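Local atomic coordinates of glycoside hydrolase family 16 protein (Akkermansia muciniphila, PDB entry 6T2N), a protein that probably acts as an endo-beta-galactosidase of glycoside hydrolase family 16, cutting inside the O-glycan chains of mucin to initiate its breakdown. Residues 57-62 with 298-303; 146-151 with 227-232; 186-191 with 277-282. All blocks are in the same frame, centred on the assembly; numbering follows the deposited sequence.

Interactions 1 and 2 belong to one antiparallel sheet, and their centres lie 12 Å apart. Strand 146-153 runs between 292-302 and 225-231, and probable hydrogen bonds join the two contacts: Tyr302 N to Arg147 O and Arg300 O to Glu149 N, both 2.7 Å. Interaction 1 also carries the calcium site, through the backbone of Glu59. Interaction 3 joins two loops that follow strands of the other, mixed sheet, the one that in family 16 enzymes carries the substrate cleft. Its centre is about 29 Å from that of interaction 1 and about 25 Å from that of interaction 2, whose nearest atoms are still about 8 Å away.

Interaction 1: residues 57-62 with 298-303; sequences GDEFNG and YVRFYQ. With CA (calcium ion), chain C.
Glu59 and Arg300 form a salt bridge in which one carboxylate oxygen does most of the work. Arg300 comes side-on and gives two N-H groups to the same acceptor, NH2 to Glu59 OE1 at 2.9 Å and NE to that OE1 at 3.0 Å. Both donors reach it on the syn side and from the same face of the carboxylate, while NE has a further, weak bond to Glu59 OE2. The bend of the Glu59 chain at chi2 (-56°) brings the carboxylate to the guanidinium of Arg300. An arginine suits this place because its guanidinium also lies flat over the ring of Tyr298, with Arg300 CZ 3.4 Å above the ring centre.

The backbone is matched too. Val299 N donates to Asp58 O at 2.9 Å, almost straight (172°). The return bond from Asp58 N to Val299 O is less certain. Asp58 makes an Asx turn, its OD1 accepting from Phe60 N at 2.9 Å, and its OD2 takes the indole N-H of Trp70. The chain then leaves the strand with Glu59 O bound to calcium at 2.3 Å; Gly98 O and Asp297 O are further ligands.

Apolar Phe60 meets Val299 CG2 at its ring edge and also touches Trp70. Strand 57-58 thus pairs with strand 292-302, whose backbone also bonds to strand 146-153, while Val299 reaches Leu269 and Leu271 of strand 267-275 in the other sheet.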
loop_
_atom_site.group_PDB
_atom_site.type_symbol
_atom_site.label_atom_id
_atom_site.label_comp_id
_atom_site.label_asym_id
_atom_site.label_seq_id
_atom_site.Cartn_x
_atom_site.Cartn_y
_atom_site.Cartn_z
ATOM N N GLY A 57 0.810 11.237 10.797
ATOM C CA GLY A 57 0.155 9.947 11.061
ATOM C C GLY A 57 -1.255 10.061 11.637
ATOM O O GLY A 57 -2.000 11.072 11.451
ATOM N N ASP A 58 -1.672 8.974 12.256
ATOM C CA ASP A 58 -3.106 8.724 12.539
ATOM C C ASP A 58 -3.140 7.511 13.459
ATOM O O ASP A 58 -2.524 6.459 13.120
ATOM C CB ASP A 58 -3.953 8.561 11.264
ATOM C CG ASP A 58 -5.397 9.045 11.385
ATOM O OD1 ASP A 58 -5.996 8.853 12.485
ATOM O OD2 ASP A 58 -5.905 9.626 10.378
ATOM N N GLU A 59 -3.746 7.712 14.623
ATOM C CA GLU A 59 -3.969 6.631 15.597
ATOM C C GLU A 59 -5.416 6.199 15.420
ATOM O O GLU A 59 -5.748 5.146 15.940
ATOM C CB GLU A 59 -3.522 7.124 16.968
ATOM C CG GLU A 59 -2.163 7.815 16.890
ATOM C CD GLU A 59 -1.063 6.878 16.268
ATOM O OE1 GLU A 59 -0.853 5.853 16.981
ATOM O OE2 GLU A 59 -0.347 7.253 15.265
ATOM N N PHE A 60 -6.183 6.937 14.609
ATOM C CA PHE A 60 -7.577 6.600 14.241
ATOM C C PHE A 60 -8.414 6.509 15.496
ATOM O O PHE A 60 -8.955 5.434 15.765
ATOM C CB PHE A 60 -7.635 5.243 13.547
ATOM C CG PHE A 60 -6.920 5.255 12.221
ATOM C CD1 PHE A 60 -7.354 6.104 11.205
ATOM C CD2 PHE A 60 -5.795 4.460 12.009
ATOM C CE1 PHE A 60 -6.675 6.147 9.996
ATOM C CE2 PHE A 60 -5.133 4.496 10.797
ATOM C CZ PHE A 60 -5.581 5.335 9.799
ATOM N N ASN A 61 -8.419 7.583 16.271
ATOM C CA ASN A 61 -9.206 7.685 17.522
ATOM C C ASN A 61 -10.396 8.595 17.282
ATOM O O ASN A 61 -11.200 8.728 18.193
ATOM C CB ASN A 61 -8.356 8.225 18.666
ATOM C CG ASN A 61 -7.388 7.161 19.120
ATOM O OD1 ASN A 61 -7.788 5.997 19.207
ATOM N ND2 ASN A 61 -6.129 7.537 19.316
ATOM N N GLY A 62 -10.480 9.201 16.100
ATOM C CA GLY A 62 -11.530 10.183 15.796
ATOM C C GLY A 62 -12.919 9.572 15.869
ATOM O O GLY A 62 -13.071 8.302 15.874
ATOM N N TYR A 298 -2.435 1.904 13.602
ATOM C CA TYR A 298 -1.868 3.257 13.402
ATOM C C TYR A 298 -0.966 3.346 12.167
ATOM O O TYR A 298 -0.494 2.327 11.592
ATOM C CB TYR A 298 -1.146 3.740 14.664
ATOM C CG TYR A 298 0.009 2.901 15.133
ATOM C CD1 TYR A 298 1.202 2.827 14.417
ATOM C CD2 TYR A 298 -0.068 2.202 16.323
ATOM C CE1 TYR A 298 2.276 2.071 14.875
ATOM C CE2 TYR A 298 0.999 1.452 16.800
ATOM C CZ TYR A 298 2.172 1.388 16.075
ATOM O OH TYR A 298 3.181 0.617 16.541
ATOM N N VAL A 299 -0.790 4.595 11.754
ATOM C CA VAL A 299 0.181 5.020 10.718
ATOM C C VAL A 299 0.980 6.170 11.314
ATOM O O VAL A 299 0.356 7.169 11.695
ATOM C CB VAL A 299 -0.546 5.405 9.422
ATOM C CG1 VAL A 299 0.417 5.963 8.375
ATOM C CG2 VAL A 299 -1.348 4.220 8.894
ATOM N N ARG A 300 2.292 5.978 11.473
ATOM C CA ARG A 300 3.245 6.991 11.996
ATOM C C ARG A 300 4.435 7.102 11.060
ATOM O O ARG A 300 5.133 6.067 10.852
ATOM C CB ARG A 300 3.744 6.556 13.360
ATOM C CG ARG A 300 2.595 6.229 14.289
ATOM C CD ARG A 300 3.146 5.759 15.605
ATOM N NE ARG A 300 2.097 5.530 16.581
ATOM C CZ ARG A 300 2.206 4.680 17.581
ATOM N NH1 ARG A 300 3.293 3.955 17.739
ATOM N NH2 ARG A 300 1.232 4.543 18.441
ATOM N N PHE A 301 4.612 8.300 10.509
ATOM C CA PHE A 301 5.777 8.700 9.685
ATOM C C PHE A 301 6.755 9.510 10.540
ATOM O O PHE A 301 6.275 10.504 11.127
ATOM C CB PHE A 301 5.312 9.563 8.521
ATOM C CG PHE A 301 6.430 9.918 7.585
ATOM C CD1 PHE A 301 7.270 8.936 7.085
ATOM C CD2 PHE A 301 6.630 11.223 7.185
ATOM C CE1 PHE A 301 8.271 9.238 6.186
ATOM C CE2 PHE A 301 7.615 11.521 6.262
ATOM C CZ PHE A 301 8.426 10.531 5.764
ATOM N N TYR A 302 8.037 9.108 10.614
ATOM C CA TYR A 302 9.130 9.856 11.318
ATOM C C TYR A 302 10.322 10.198 10.390
ATOM O O TYR A 302 10.574 9.468 9.404
ATOM C CB TYR A 302 9.701 9.057 12.492
ATOM C CG TYR A 302 8.749 8.641 13.586
ATOM C CD1 TYR A 302 7.936 7.527 13.441
ATOM C CD2 TYR A 302 8.721 9.302 14.801
ATOM C CE1 TYR A 302 7.097 7.098 14.458
ATOM C CE2 TYR A 302 7.892 8.887 15.828
ATOM C CZ TYR A 302 7.081 7.777 15.662
ATOM O OH TYR A 302 6.246 7.348 16.658
ATOM N N GLN A 303 11.067 11.260 10.727
ATOM C CA GLN A 303 12.245 11.778 9.954
ATOM C C GLN A 303 13.352 12.306 10.887
ATOM O O GLN A 303 13.072 13.136 11.763
ATOM C CB GLN A 303 11.834 12.930 9.018
ATOM C CG GLN A 303 11.047 12.474 7.770
ATOM C CD GLN A 303 10.803 13.634 6.724
ATOM O OE1 GLN A 303 10.522 14.766 7.287
ATOM N NE2 GLN A 303 10.762 13.339 5.336
HETATM CA CA CA C . -5.107 3.243 17.126
#

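Interaction 2: residues 146-151 with 227-232; sequences GRLEVR and YVMEWD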
loop_
_atom_site.group_PDB
_atom_site.type_symbol
_atom_site.label_atom_id
_atom_site.label_comp_id
_atom_site.label_asym_id
_atom_site.label_seq_id
_atom_site.Cartn_x
_atom_site.Cartn_y
_atom_site.Cartn_z
ATOM N N GLY A 146 12.096 8.532 5.218
ATOM C CA GLY A 146 11.951 8.524 6.671
ATOM C C GLY A 146 11.576 7.137 7.052
ATOM O O GLY A 146 11.777 6.241 6.238
ATOM N N ARG A 147 11.013 6.996 8.232
ATOM C CA ARG A 147 10.579 5.696 8.759
ATOM C C ARG A 147 9.071 5.771 8.865
ATOM O O ARG A 147 8.567 6.726 9.517
ATOM C CB ARG A 147 11.205 5.441 10.129
ATOM C CG ARG A 147 10.648 4.216 10.837
ATOM C CD ARG A 147 10.922 4.324 12.308
ATOM N NE ARG A 147 10.639 3.069 12.976
ATOM C CZ ARG A 147 11.446 2.020 12.977
ATOM N NH1 ARG A 147 12.586 2.047 12.312
ATOM N NH2 ARG A 147 11.103 0.926 13.620
ATOM N N LEU A 148 8.414 4.795 8.249
ATOM C CA LEU A 148 6.947 4.700 8.157
ATOM C C LEU A 148 6.512 3.417 8.822
ATOM O O LEU A 148 6.916 2.341 8.314
ATOM C CB LEU A 148 6.532 4.680 6.698
ATOM C CG LEU A 148 5.025 4.658 6.490
ATOM C CD1 LEU A 148 4.317 5.797 7.248
ATOM C CD2 LEU A 148 4.757 4.715 4.996
ATOM N N GLU A 149 5.764 3.570 9.917
ATOM C CA GLU A 149 5.352 2.477 10.819
ATOM C C GLU A 149 3.867 2.269 10.586
ATOM O O GLU A 149 3.117 3.264 10.695
ATOM C CB GLU A 149 5.570 2.849 12.281
ATOM C CG GLU A 149 7.012 3.062 12.666
ATOM C CD GLU A 149 7.216 3.232 14.160
ATOM O OE1 GLU A 149 6.191 3.191 14.904
ATOM O OE2 GLU A 149 8.402 3.371 14.579
ATOM N N VAL A 150 3.462 1.047 10.257
ATOM C CA VAL A 150 2.026 0.721 10.070
ATOM C C VAL A 150 1.738 -0.565 10.833
ATOM O O VAL A 150 2.304 -1.631 10.492
ATOM C CB VAL A 150 1.607 0.641 8.589
ATOM C CG1 VAL A 150 0.132 0.237 8.474
ATOM C CG2 VAL A 150 1.852 1.969 7.866
ATOM N N ARG A 151 0.874 -0.431 11.839
ATOM C CA ARG A 151 0.455 -1.558 12.707
ATOM C C ARG A 151 -0.939 -2.028 12.310
ATOM O O ARG A 151 -1.847 -1.151 12.287
ATOM C CB ARG A 151 0.449 -1.179 14.178
ATOM C CG ARG A 151 0.307 -2.428 15.027
ATOM C CD ARG A 151 1.324 -2.562 16.140
ATOM N NE ARG A 151 1.027 -3.719 16.977
ATOM C CZ ARG A 151 -0.038 -3.785 17.776
ATOM N NH1 ARG A 151 -0.923 -2.796 17.820
ATOM N NH2 ARG A 151 -0.247 -4.860 18.506
ATOM N N TYR A 227 4.472 -3.047 10.499
ATOM C CA TYR A 227 5.132 -3.107 9.175
ATOM C C TYR A 227 5.919 -1.806 9.068
ATOM O O TYR A 227 5.357 -0.768 9.306
ATOM C CB TYR A 227 4.076 -3.354 8.092
ATOM C CG TYR A 227 3.338 -4.665 8.218
ATOM C CD1 TYR A 227 3.883 -5.860 7.780
ATOM C CD2 TYR A 227 2.090 -4.726 8.813
ATOM C CE1 TYR A 227 3.217 -7.073 7.916
ATOM C CE2 TYR A 227 1.411 -5.933 8.968
ATOM C CZ TYR A 227 1.969 -7.121 8.516
ATOM O OH TYR A 227 1.288 -8.304 8.672
ATOM N N VAL A 228 7.213 -1.885 8.826
ATOM C CA VAL A 228 8.143 -0.720 8.953
ATOM C C VAL A 228 9.043 -0.568 7.713
ATOM O O VAL A 228 9.806 -1.523 7.310
ATOM C CB VAL A 228 9.034 -0.888 10.187
ATOM C CG1 VAL A 228 9.751 0.416 10.507
ATOM C CG2 VAL A 228 8.251 -1.471 11.374
ATOM N N MET A 229 9.007 0.625 7.147
ATOM C CA MET A 229 9.888 0.985 6.033
ATOM C C MET A 229 10.839 2.089 6.517
ATOM O O MET A 229 10.367 3.197 6.766
ATOM C CB MET A 229 9.047 1.483 4.861
ATOM C CG MET A 229 9.918 2.042 3.784
ATOM S SD MET A 229 9.071 2.813 2.400
ATOM C CE MET A 229 8.534 4.332 3.180
ATOM N N GLU A 230 12.141 1.814 6.646
ATOM C CA GLU A 230 13.207 2.868 6.733
ATOM C C GLU A 230 13.702 3.158 5.301
ATOM O O GLU A 230 13.836 2.178 4.530
ATOM C CB GLU A 230 14.335 2.440 7.686
ATOM C CG GLU A 230 14.013 2.580 9.169
ATOM C CD GLU A 230 15.121 2.256 10.169
ATOM O OE1 GLU A 230 16.093 1.558 9.792
ATOM O OE2 GLU A 230 15.028 2.719 11.332
ATOM N N TRP A 231 13.967 4.431 4.963
ATOM C CA TRP A 231 14.213 4.929 3.578
ATOM C C TRP A 231 15.103 6.179 3.621
ATOM O O TRP A 231 14.630 7.224 4.080
ATOM C CB TRP A 231 12.846 5.190 2.915
ATOM C CG TRP A 231 12.821 5.824 1.555
ATOM C CD1 TRP A 231 13.797 5.767 0.613
ATOM C CD2 TRP A 231 11.743 6.555 0.947
ATOM N NE1 TRP A 231 13.412 6.423 -0.522
ATOM C CE2 TRP A 231 12.157 6.928 -0.341
ATOM C CE3 TRP A 231 10.471 6.959 1.357
ATOM C CZ2 TRP A 231 11.353 7.661 -1.213
ATOM C CZ3 TRP A 231 9.667 7.684 0.495
ATOM C CH2 TRP A 231 10.102 8.023 -0.783
ATOM N N ASP A 232 16.378 6.023 3.263
ATOM C CA ASP A 232 17.326 7.073 2.809
ATOM C C ASP A 232 17.345 7.210 1.287
ATOM O O ASP A 232 16.736 6.400 0.583
ATOM C CB ASP A 232 18.741 6.572 2.948
ATOM C CG ASP A 232 19.273 6.315 4.398
ATOM O OD1 ASP A 232 19.429 7.307 5.186
ATOM O OD2 ASP A 232 19.703 5.152 4.617
#
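Two neighbouring strands of an antiparallel sheet in a beta sandwich meet here, 146-151 against 227-231, with axes 4.7 Å apart and running at 173°. Leu148 and Met229 form a hydrogen-bonded pair, with Leu148 N to Met229 O and Met229 N to Leu148 O both at 2.9 Å. Val150 and Tyr227 form the next such pair, Val150 N reaching Tyr227 O at 2.8 Å.

Arg147, Glu149, Val228 and Glu230 share one face, and the arginine and the two acids form a salt-bridge network on it. Arg147 NH1 binds Glu230 OE2 at 2.7 Å, and NE donates to the anti lone pair of Glu149 OE2 at 2.8 Å. With CG anti to the backbone N (chi1 171°) and the chain extended as far as NE, one face of the Arg147 guanidinium rests on Val228, with CG1 3.3 Å from its plane and over its centre. Both acids come in at the guanidinium edge, and the carboxylate of Glu230 is turned 74° from its plane. A long, flat cation suits this place, since it can bond at its rim and rest a face on a methyl group; Trp52 packs on both Arg147 and Glu230.

The other face is apolar. Met229 CE touches Leu148 CB at 4.1 Å, while Leu148, Val150 and Tyr227 reach Leu166 and Ile164 of strand 160-168. One face thus packs on the opposing sheet while the other carries the charged network beside Trp52, within the two-sheet beta-jelly-roll of glycoside hydrolase family 16.

Interaction 3: residues 186-191 with 277-282; sequences ISQQPD and GTWCEK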
loop_
_atom_site.group_PDB
_atom_site.type_symbol
_atom_site.label_atom_id
_atom_site.label_comp_id
_atom_site.label_asym_id
_atom_site.label_seq_id
_atom_site.Cartn_x
_atom_site.Cartn_y
_atom_site.Cartn_z
ATOM N N ILE A 186 -1.577 -13.514 0.717
ATOM C CA ILE A 186 -2.695 -14.110 -0.078
ATOM C C ILE A 186 -3.210 -15.405 0.566
ATOM O O ILE A 186 -2.382 -16.142 1.142
ATOM C CB ILE A 186 -2.294 -14.264 -1.553
ATOM C CG1 ILE A 186 -1.024 -15.106 -1.712
ATOM C CG2 ILE A 186 -2.149 -12.894 -2.242
ATOM C CD1 ILE A 186 -0.834 -15.647 -3.121
ATOM N N SER A 187 -4.529 -15.644 0.466
ATOM C CA SER A 187 -5.304 -16.759 1.081
ATOM C C SER A 187 -4.544 -18.090 1.169
ATOM O O SER A 187 -4.609 -18.731 2.238
ATOM C CB SER A 187 -6.519 -17.008 0.294
ATOM O OG SER A 187 -7.018 -15.797 -0.182
ATOM N N GLN A 188 -4.022 -18.575 0.038
ATOM C CA GLN A 188 -3.217 -19.818 -0.068
ATOM C C GLN A 188 -1.798 -19.327 0.193
ATOM O O GLN A 188 -1.363 -18.501 -0.593
ATOM C CB GLN A 188 -3.541 -20.518 -1.405
ATOM C CG GLN A 188 -2.810 -20.047 -2.653
ATOM C CD GLN A 188 -3.089 -18.626 -3.099
ATOM O OE1 GLN A 188 -3.662 -17.819 -2.371
ATOM N NE2 GLN A 188 -2.663 -18.287 -4.313
ATOM N N GLN A 189 -1.183 -19.665 1.328
ATOM C CA GLN A 189 -0.023 -18.926 1.938
ATOM C C GLN A 189 -0.481 -17.748 2.806
ATOM O O GLN A 189 -0.015 -16.619 2.616
ATOM C CB GLN A 189 0.955 -18.376 0.888
ATOM C CG GLN A 189 1.601 -19.454 0.037
ATOM C CD GLN A 189 2.653 -18.901 -0.883
ATOM O OE1 GLN A 189 2.379 -18.163 -1.854
ATOM N NE2 GLN A 189 3.868 -19.306 -0.588
ATOM N N PRO A 190 -1.342 -17.972 3.827
ATOM C CA PRO A 190 -1.825 -16.893 4.694
ATOM C C PRO A 190 -0.920 -16.495 5.869
ATOM O O PRO A 190 -1.212 -15.469 6.463
ATOM C CB PRO A 190 -3.108 -17.481 5.294
ATOM C CG PRO A 190 -2.833 -18.965 5.367
ATOM C CD PRO A 190 -1.902 -19.278 4.215
ATOM N N ASP A 191 0.094 -17.312 6.190
ATOM C CA ASP A 191 1.137 -16.984 7.207
ATOM C C ASP A 191 2.361 -16.301 6.549
ATOM O O ASP A 191 3.309 -15.932 7.265
ATOM C CB ASP A 191 1.526 -18.242 7.997
ATOM C CG ASP A 191 0.475 -18.688 9.004
ATOM O OD1 ASP A 191 -0.442 -17.882 9.245
ATOM O OD2 ASP A 191 0.590 -19.845 9.547
ATOM N N GLY A 277 -7.815 -11.515 -7.877
ATOM C CA GLY A 277 -6.507 -11.396 -8.556
ATOM C C GLY A 277 -6.230 -12.588 -9.471
ATOM O O GLY A 277 -6.711 -13.731 -9.164
ATOM N N THR A 278 -5.520 -12.347 -10.578
ATOM C CA THR A 278 -5.051 -13.394 -11.541
ATOM C C THR A 278 -4.186 -14.412 -10.767
ATOM O O THR A 278 -4.207 -15.623 -11.069
ATOM C CB THR A 278 -4.319 -12.731 -12.719
ATOM O OG1 THR A 278 -3.373 -11.853 -12.107
ATOM C CG2 THR A 278 -5.197 -11.927 -13.662
ATOM N N TRP A 279 -3.440 -13.942 -9.772
ATOM C CA TRP A 279 -2.891 -14.848 -8.736
ATOM C C TRP A 279 -3.343 -14.348 -7.385
ATOM O O TRP A 279 -2.987 -13.228 -6.990
ATOM C CB TRP A 279 -1.379 -15.098 -8.787
ATOM C CG TRP A 279 -1.135 -16.577 -8.708
ATOM C CD1 TRP A 279 -1.188 -17.366 -7.592
ATOM C CD2 TRP A 279 -0.947 -17.461 -9.831
ATOM N NE1 TRP A 279 -0.985 -18.675 -7.930
ATOM C CE2 TRP A 279 -0.838 -18.767 -9.296
ATOM C CE3 TRP A 279 -0.829 -17.269 -11.218
ATOM C CZ2 TRP A 279 -0.615 -19.880 -10.111
ATOM C CZ3 TRP A 279 -0.616 -18.375 -12.008
ATOM C CH2 TRP A 279 -0.511 -19.659 -11.464
ATOM N N CYS A 280 -4.197 -15.197 -6.846
ATOM C CA CYS A 280 -4.868 -15.198 -5.535
ATOM C C CYS A 280 -6.065 -16.115 -5.809
ATOM O O CYS A 280 -6.849 -15.797 -6.715
ATOM C CB CYS A 280 -5.244 -13.800 -5.022
ATOM S SG CYS A 280 -5.575 -13.724 -3.226
ATOM N N GLU A 281 -6.135 -17.285 -5.196
ATOM C CA GLU A 281 -7.461 -17.877 -4.927
ATOM C C GLU A 281 -8.558 -16.821 -5.160
ATOM O O GLU A 281 -8.516 -15.695 -4.618
ATOM C CB GLU A 281 -7.522 -18.375 -3.477
ATOM C CG GLU A 281 -7.159 -19.844 -3.324
ATOM C CD GLU A 281 -7.170 -20.278 -1.879
ATOM O OE1 GLU A 281 -7.422 -19.420 -1.018
ATOM O OE2 GLU A 281 -6.911 -21.463 -1.623
ATOM N N LYS A 282 -9.585 -17.177 -5.887
ATOM C CA LYS A 282 -10.745 -16.264 -5.993
ATOM C C LYS A 282 -11.661 -16.563 -4.792
ATOM O O LYS A 282 -11.654 -17.672 -4.275
ATOM C CB LYS A 282 -11.257 -16.352 -7.437
ATOM C CG LYS A 282 -10.136 -16.130 -8.472
ATOM C CD LYS A 282 -10.199 -14.836 -9.273
ATOM C CE LYS A 282 -11.488 -14.772 -10.096
ATOM N NZ LYS A 282 -11.651 -13.543 -10.924
#
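This is a surface contact between two loops of the beta-jelly roll, held by side-chain packing without hydrogen bonds from one loop to the other. Residues 186-191 follow strand 183-184 and residues 277-282 follow strand 267-275; both strands flank strand 160-168 in the mixed sheet. The first loop comes directly after the stretch with the acidic sequence signature of family 16, so the contact probably lies near the active-site cleft.

Buried Cys280 meets the partly exposed Ile186. The thiol sulfur sits 3.7 Å from Ile186 CG2, a small and weakly polar group being well suited to a branched aliphatic neighbour. Ser187 stands beside it, but its hydroxyl serves another loop, where OG is hydrogen-bonded to Gly159 N.

Farther out, Glu281 and Gln188 lie alongside each other, running opposite ways, their carboxylate and amide planes 19° apart. The extended acid lies next to the base of the glutamine, with Glu281 OE2 3.5 Å from Gln188 CB, although the exact setting of the carboxylate is uncertain; the acid also touches Lys158. Replacing Glu281 with an alanine would probably open a gap beside Gln188 CB, leaving that side chain freer to turn and losing the touch on Lys158.

Ile186, Gln188 and Trp279 touch a crystal neighbour, so their positions in solution may differ somewhat. In the crystal, the bend of Gln188 at chi2 (-65°) carries its amide to the rim of the indole, where NE2 lies near the ring plane, 3.7 Å from Trp279 CD1.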